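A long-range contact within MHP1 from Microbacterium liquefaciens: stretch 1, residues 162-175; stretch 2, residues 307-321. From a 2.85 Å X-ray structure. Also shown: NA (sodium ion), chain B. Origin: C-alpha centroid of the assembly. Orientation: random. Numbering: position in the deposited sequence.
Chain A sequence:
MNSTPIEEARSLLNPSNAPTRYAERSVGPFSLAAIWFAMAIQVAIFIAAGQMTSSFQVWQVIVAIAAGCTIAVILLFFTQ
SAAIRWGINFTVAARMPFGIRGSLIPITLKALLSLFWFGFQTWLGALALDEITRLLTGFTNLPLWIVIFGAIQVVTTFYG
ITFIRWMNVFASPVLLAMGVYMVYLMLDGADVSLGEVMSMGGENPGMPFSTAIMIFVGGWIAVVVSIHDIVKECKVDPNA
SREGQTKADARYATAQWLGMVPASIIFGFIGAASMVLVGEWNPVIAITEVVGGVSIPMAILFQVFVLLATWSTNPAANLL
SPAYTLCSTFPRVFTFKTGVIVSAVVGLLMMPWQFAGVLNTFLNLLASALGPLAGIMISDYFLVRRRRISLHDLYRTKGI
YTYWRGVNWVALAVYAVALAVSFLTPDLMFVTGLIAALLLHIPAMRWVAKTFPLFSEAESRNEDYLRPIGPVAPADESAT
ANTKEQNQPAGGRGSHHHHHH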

# COMPACT_ATOMS: atom_id res chain seq x y z
N THR A 162 -2.57 16.57 0.99
CA THR A 162 -2.65 17.62 2.03
C THR A 162 -3.46 17.17 3.25
O THR A 162 -3.04 17.34 4.40
CB THR A 162 -3.28 18.92 1.51
OG1 THR A 162 -2.70 19.28 0.26
CG2 THR A 162 -3.06 20.04 2.50
N PHE A 163 -4.63 16.60 2.99
CA PHE A 163 -5.43 15.99 4.04
C PHE A 163 -4.79 14.73 4.66
O PHE A 163 -4.58 14.68 5.86
CB PHE A 163 -6.84 15.67 3.53
CG PHE A 163 -7.58 14.70 4.39
CD1 PHE A 163 -8.27 15.15 5.52
CD2 PHE A 163 -7.56 13.33 4.10
CE1 PHE A 163 -8.95 14.25 6.35
CE2 PHE A 163 -8.24 12.41 4.92
CZ PHE A 163 -8.93 12.87 6.05
N ILE A 164 -4.49 13.72 3.86
CA ILE A 164 -3.82 12.54 4.40
C ILE A 164 -2.78 12.98 5.42
O ILE A 164 -2.76 12.49 6.52
CB ILE A 164 -3.13 11.66 3.32
CG1 ILE A 164 -4.15 10.94 2.43
CG2 ILE A 164 -2.15 10.66 3.97
CD1 ILE A 164 -3.55 10.45 1.11
N ARG A 165 -1.91 13.91 5.07
CA ARG A 165 -0.77 14.18 5.93
C ARG A 165 -1.16 14.88 7.21
O ARG A 165 -0.60 14.62 8.26
CB ARG A 165 0.29 14.96 5.19
CG ARG A 165 1.31 15.63 6.08
CD ARG A 165 2.37 16.28 5.20
NE ARG A 165 3.08 17.40 5.83
CZ ARG A 165 2.84 18.68 5.56
NH1 ARG A 165 1.90 19.02 4.67
NH2 ARG A 165 3.55 19.63 6.17
N TRP A 166 -2.14 15.77 7.14
CA TRP A 166 -2.52 16.47 8.36
C TRP A 166 -3.36 15.59 9.27
O TRP A 166 -3.18 15.58 10.48
CB TRP A 166 -3.15 17.83 8.04
CG TRP A 166 -2.06 18.83 7.69
CD1 TRP A 166 -1.83 19.42 6.46
CD2 TRP A 166 -1.00 19.31 8.55
NE1 TRP A 166 -0.71 20.23 6.52
CE2 TRP A 166 -0.19 20.18 7.79
CE3 TRP A 166 -0.66 19.08 9.90
CZ2 TRP A 166 0.93 20.83 8.34
CZ3 TRP A 166 0.44 19.73 10.43
CH2 TRP A 166 1.22 20.59 9.66
N MET A 167 -4.24 14.80 8.67
CA MET A 167 -5.09 13.86 9.37
C MET A 167 -4.30 12.74 10.06
O MET A 167 -4.68 12.32 11.14
CB MET A 167 -6.09 13.28 8.37
CG MET A 167 -6.31 11.77 8.46
SD MET A 167 -7.88 11.32 9.23
CE MET A 167 -7.76 12.25 10.78
N ASN A 168 -3.22 12.26 9.46
CA ASN A 168 -2.44 11.17 10.05
C ASN A 168 -1.52 11.68 11.15
O ASN A 168 -1.16 10.94 12.06
CB ASN A 168 -1.60 10.43 9.00
CG ASN A 168 -2.39 9.38 8.20
OD1 ASN A 168 -3.57 9.58 7.85
ND2 ASN A 168 -1.73 8.28 7.89
N VAL A 169 -1.11 12.94 11.06
CA VAL A 169 -0.26 13.48 12.11
C VAL A 169 -1.05 13.73 13.40
O VAL A 169 -0.54 13.52 14.49
CB VAL A 169 0.46 14.77 11.69
CG1 VAL A 169 1.35 15.23 12.82
CG2 VAL A 169 1.29 14.50 10.46
N PHE A 170 -2.30 14.16 13.27
CA PHE A 170 -3.13 14.32 14.45
C PHE A 170 -3.71 12.99 14.93
O PHE A 170 -3.81 12.79 16.12
CB PHE A 170 -4.18 15.43 14.32
CG PHE A 170 -3.56 16.82 14.27
CD1 PHE A 170 -3.88 17.72 13.24
CD2 PHE A 170 -2.60 17.20 15.23
CE1 PHE A 170 -3.28 18.98 13.18
CE2 PHE A 170 -2.00 18.46 15.17
CZ PHE A 170 -2.33 19.35 14.15
N ALA A 171 -4.02 12.07 14.02
CA ALA A 171 -4.46 10.73 14.43
C ALA A 171 -3.37 9.93 15.17
O ALA A 171 -3.64 9.24 16.16
CB ALA A 171 -5.00 9.92 13.24
N SER A 172 -2.13 10.02 14.70
CA SER A 172 -1.08 9.19 15.27
C SER A 172 -1.04 9.07 16.80
O SER A 172 -1.13 7.96 17.33
CB SER A 172 0.28 9.56 14.70
OG SER A 172 0.49 8.75 13.57
N PRO A 173 -0.89 10.21 17.50
CA PRO A 173 -0.78 10.17 18.97
C PRO A 173 -2.08 9.72 19.66
O PRO A 173 -2.01 8.98 20.65
CB PRO A 173 -0.46 11.63 19.33
CG PRO A 173 -1.08 12.40 18.20
CD PRO A 173 -0.74 11.58 16.99
N VAL A 174 -3.24 10.15 19.16
CA VAL A 174 -4.51 9.71 19.70
C VAL A 174 -4.63 8.18 19.65
O VAL A 174 -4.95 7.54 20.67
CB VAL A 174 -5.68 10.33 18.94
CG1 VAL A 174 -7.00 9.64 19.32
CG2 VAL A 174 -5.74 11.79 19.23
N LEU A 175 -4.38 7.61 18.47
CA LEU A 175 -4.29 6.15 18.26
C LEU A 175 -3.26 5.43 19.15
O LEU A 175 -3.55 4.36 19.68
CB LEU A 175 -3.99 5.84 16.79
CG LEU A 175 -5.18 5.90 15.84
CD1 LEU A 175 -4.81 5.35 14.48
CD2 LEU A 175 -6.30 5.12 16.43
NA NA B . -5.38 3.50 10.01
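Stretch 2, residues 307-321: LLATWSTNPAANLLS

Stretch 1 is helical from Thr-162 to Leu-175, with a kink at Pro-173, whose nitrogen has no hydrogen to give to the turn before. Stretch 2 enters in a helix that began earlier in the chain, passes through a short break around Ser-312 and Thr-313, and resumes as helix 314-321. It runs roughly against stretch 1: the axes of helix 162-175 and helix 307-311 cross at -143°, with a closest approach of 10.6 Å. As stretch 2 advances, its partners therefore shift from the C-terminal part of stretch 1 back toward Ile-164.

Leu-307 points out of reach, but Leu-308, in the t, p rotamer, is covered more than any other residue of its stretch. Its CD2 lies 3.9 Å from CG1 of Val-174 and 4.4 Å from CD2 of Leu-175, its CG lies 4.3 Å from CB of Ala-171, and its CD1 lies 4.4 Å from CE of Met-167. A branched apolar side chain suits this spot, where it meets side chains from successive turns of the helix, among them the methyl of Ala-171. Ala-309 follows with its CA 4.4 Å from CD1 of Leu-175, while its carbonyl O binds the sodium ion at 2.1 Å.

Thr-310 makes no contact, and Trp-311 turns back toward stretch 1. SD of Met-167 sits over one face of the indole, 4.6 Å from the centroid of its five-membered ring, where a polarizable sulfur packs well on an aromatic surface. CZ of Phe-163 approaches NE1 of Trp-311 to 4.0 Å, the two ring planes inclined at 52°.

At the break, Ser-312 comes beside Asn-168, and here the backbones are nearest, CA to CA 5.9 Å. ND2 of Asn-168 is 3.5 Å from O of Ser-312, a contact without a hydrogen bond. The side chain of Ser-312 leaves sideways, its CB 3.7 Å from OD1 of Asn-168, and its hydroxyl suits it to bind a cation: its OG donates to O of Leu-308 at 2.6 Å and binds sodium at 2.5 Å. Thr-313 points away from stretch 1 and offers OG1 to the ion at 2.8 Å. Ala-309, Ser-312 and Thr-313 thus all bind the ion, and of the two at the break Ser-312 also touches stretch 1.

Asn-314 restarts the helix out of reach of stretch 1, its OD1 accepting a bond from ND2 of Asn-318 at 2.9 Å. A wider pi-type turn spans 315-319. CB of Ala-316 points toward stretch 1, so its methyl offers an apolar surface to the buried Ile-164, whose CD1 rests 3.7 Å from CB of Ala-316. That same CD1 meets CD1 of Leu-320 at 3.9 Å, closing an interface that is mainly apolar and has no hydrogen bond across it.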

# COMPACT_ATOMS: atom_id res chain seq x y z
N LEU A 307 -13.02 3.58 13.52
CA LEU A 307 -13.26 4.58 12.49
C LEU A 307 -12.02 5.42 12.22
O LEU A 307 -11.64 5.64 11.09
CB LEU A 307 -14.41 5.50 12.91
CG LEU A 307 -14.78 6.57 11.89
CD1 LEU A 307 -15.49 5.92 10.72
CD2 LEU A 307 -15.66 7.61 12.53
N LEU A 308 -11.40 5.92 13.28
CA LEU A 308 -10.17 6.67 13.13
C LEU A 308 -9.06 5.82 12.48
O LEU A 308 -8.22 6.32 11.74
CB LEU A 308 -9.73 7.19 14.48
CG LEU A 308 -8.88 8.44 14.37
CD1 LEU A 308 -9.66 9.51 13.60
CD2 LEU A 308 -8.43 8.93 15.77
N ALA A 309 -9.06 4.52 12.74
CA ALA A 309 -8.07 3.62 12.15
C ALA A 309 -8.30 3.27 10.67
O ALA A 309 -7.37 2.89 9.97
CB ALA A 309 -7.94 2.35 12.99
N THR A 310 -9.52 3.36 10.19
CA THR A 310 -9.84 3.07 8.80
C THR A 310 -9.56 4.28 7.89
O THR A 310 -9.09 4.16 6.76
CB THR A 310 -11.32 2.66 8.71
OG1 THR A 310 -11.56 1.66 9.70
CG2 THR A 310 -11.70 2.15 7.34
N TRP A 311 -9.84 5.46 8.42
CA TRP A 311 -9.70 6.69 7.68
C TRP A 311 -8.23 6.98 7.42
O TRP A 311 -7.90 7.66 6.46
CB TRP A 311 -10.26 7.82 8.52
CG TRP A 311 -11.01 8.80 7.74
CD1 TRP A 311 -10.93 9.02 6.39
CD2 TRP A 311 -11.97 9.71 8.25
NE1 TRP A 311 -11.78 10.03 6.03
CE2 TRP A 311 -12.44 10.47 7.15
CE3 TRP A 311 -12.48 9.96 9.52
CZ2 TRP A 311 -13.40 11.46 7.30
CZ3 TRP A 311 -13.42 10.94 9.66
CH2 TRP A 311 -13.88 11.68 8.55
N SER A 312 -7.35 6.49 8.29
CA SER A 312 -5.92 6.73 8.16
C SER A 312 -5.27 5.73 7.22
O SER A 312 -4.07 5.84 6.93
CB SER A 312 -5.24 6.70 9.52
OG SER A 312 -6.01 5.92 10.41
N THR A 313 -6.05 4.76 6.74
CA THR A 313 -5.51 3.72 5.86
C THR A 313 -6.20 3.63 4.49
O THR A 313 -5.54 3.67 3.45
CB THR A 313 -5.53 2.35 6.55
OG1 THR A 313 -4.58 2.35 7.62
CG2 THR A 313 -5.16 1.26 5.58
N ASN A 314 -7.52 3.50 4.48
CA ASN A 314 -8.26 3.34 3.22
C ASN A 314 -7.89 4.32 2.09
O ASN A 314 -7.36 3.89 1.06
CB ASN A 314 -9.76 3.33 3.48
CG ASN A 314 -10.53 2.62 2.40
OD1 ASN A 314 -10.00 1.73 1.75
ND2 ASN A 314 -11.78 3.02 2.20
N PRO A 315 -8.17 5.64 2.26
CA PRO A 315 -7.86 6.61 1.20
C PRO A 315 -6.47 6.43 0.59
O PRO A 315 -6.31 6.18 -0.61
CB PRO A 315 -7.91 7.94 1.95
CG PRO A 315 -8.99 7.72 2.90
CD PRO A 315 -8.67 6.34 3.45
N ALA A 316 -5.47 6.56 1.45
CA ALA A 316 -4.10 6.56 1.00
C ALA A 316 -3.70 5.24 0.33
O ALA A 316 -3.01 5.26 -0.68
CB ALA A 316 -3.16 6.90 2.15
N ALA A 317 -4.15 4.11 0.86
CA ALA A 317 -3.71 2.82 0.33
C ALA A 317 -4.57 2.26 -0.82
O ALA A 317 -4.07 1.53 -1.67
CB ALA A 317 -3.58 1.81 1.43
N ASN A 318 -5.85 2.62 -0.87
CA ASN A 318 -6.78 1.97 -1.79
C ASN A 318 -7.44 2.86 -2.84
O ASN A 318 -7.88 2.38 -3.87
CB ASN A 318 -7.87 1.23 -1.00
CG ASN A 318 -7.32 0.06 -0.20
OD1 ASN A 318 -6.39 -0.62 -0.61
ND2 ASN A 318 -7.92 -0.19 0.96
N LEU A 319 -7.55 4.16 -2.58
CA LEU A 319 -8.32 5.03 -3.49
C LEU A 319 -7.47 5.94 -4.37
O LEU A 319 -7.81 6.15 -5.53
CB LEU A 319 -9.32 5.89 -2.71
CG LEU A 319 -10.40 6.50 -3.58
CD1 LEU A 319 -11.28 5.41 -4.16
CD2 LEU A 319 -11.21 7.40 -2.70
N LEU A 320 -6.38 6.47 -3.82
CA LEU A 320 -5.39 7.24 -4.57
C LEU A 320 -4.99 6.57 -5.88
O LEU A 320 -4.99 7.23 -6.92
CB LEU A 320 -4.11 7.44 -3.76
CG LEU A 320 -4.00 8.64 -2.85
CD1 LEU A 320 -2.60 8.73 -2.30
CD2 LEU A 320 -4.37 9.89 -3.63
N SER A 321 -4.64 5.29 -5.85
CA SER A 321 -4.07 4.68 -7.05
C SER A 321 -5.03 4.35 -8.17
O SER A 321 -4.63 4.34 -9.33
CB SER A 321 -3.21 3.48 -6.71
OG SER A 321 -2.17 3.87 -5.83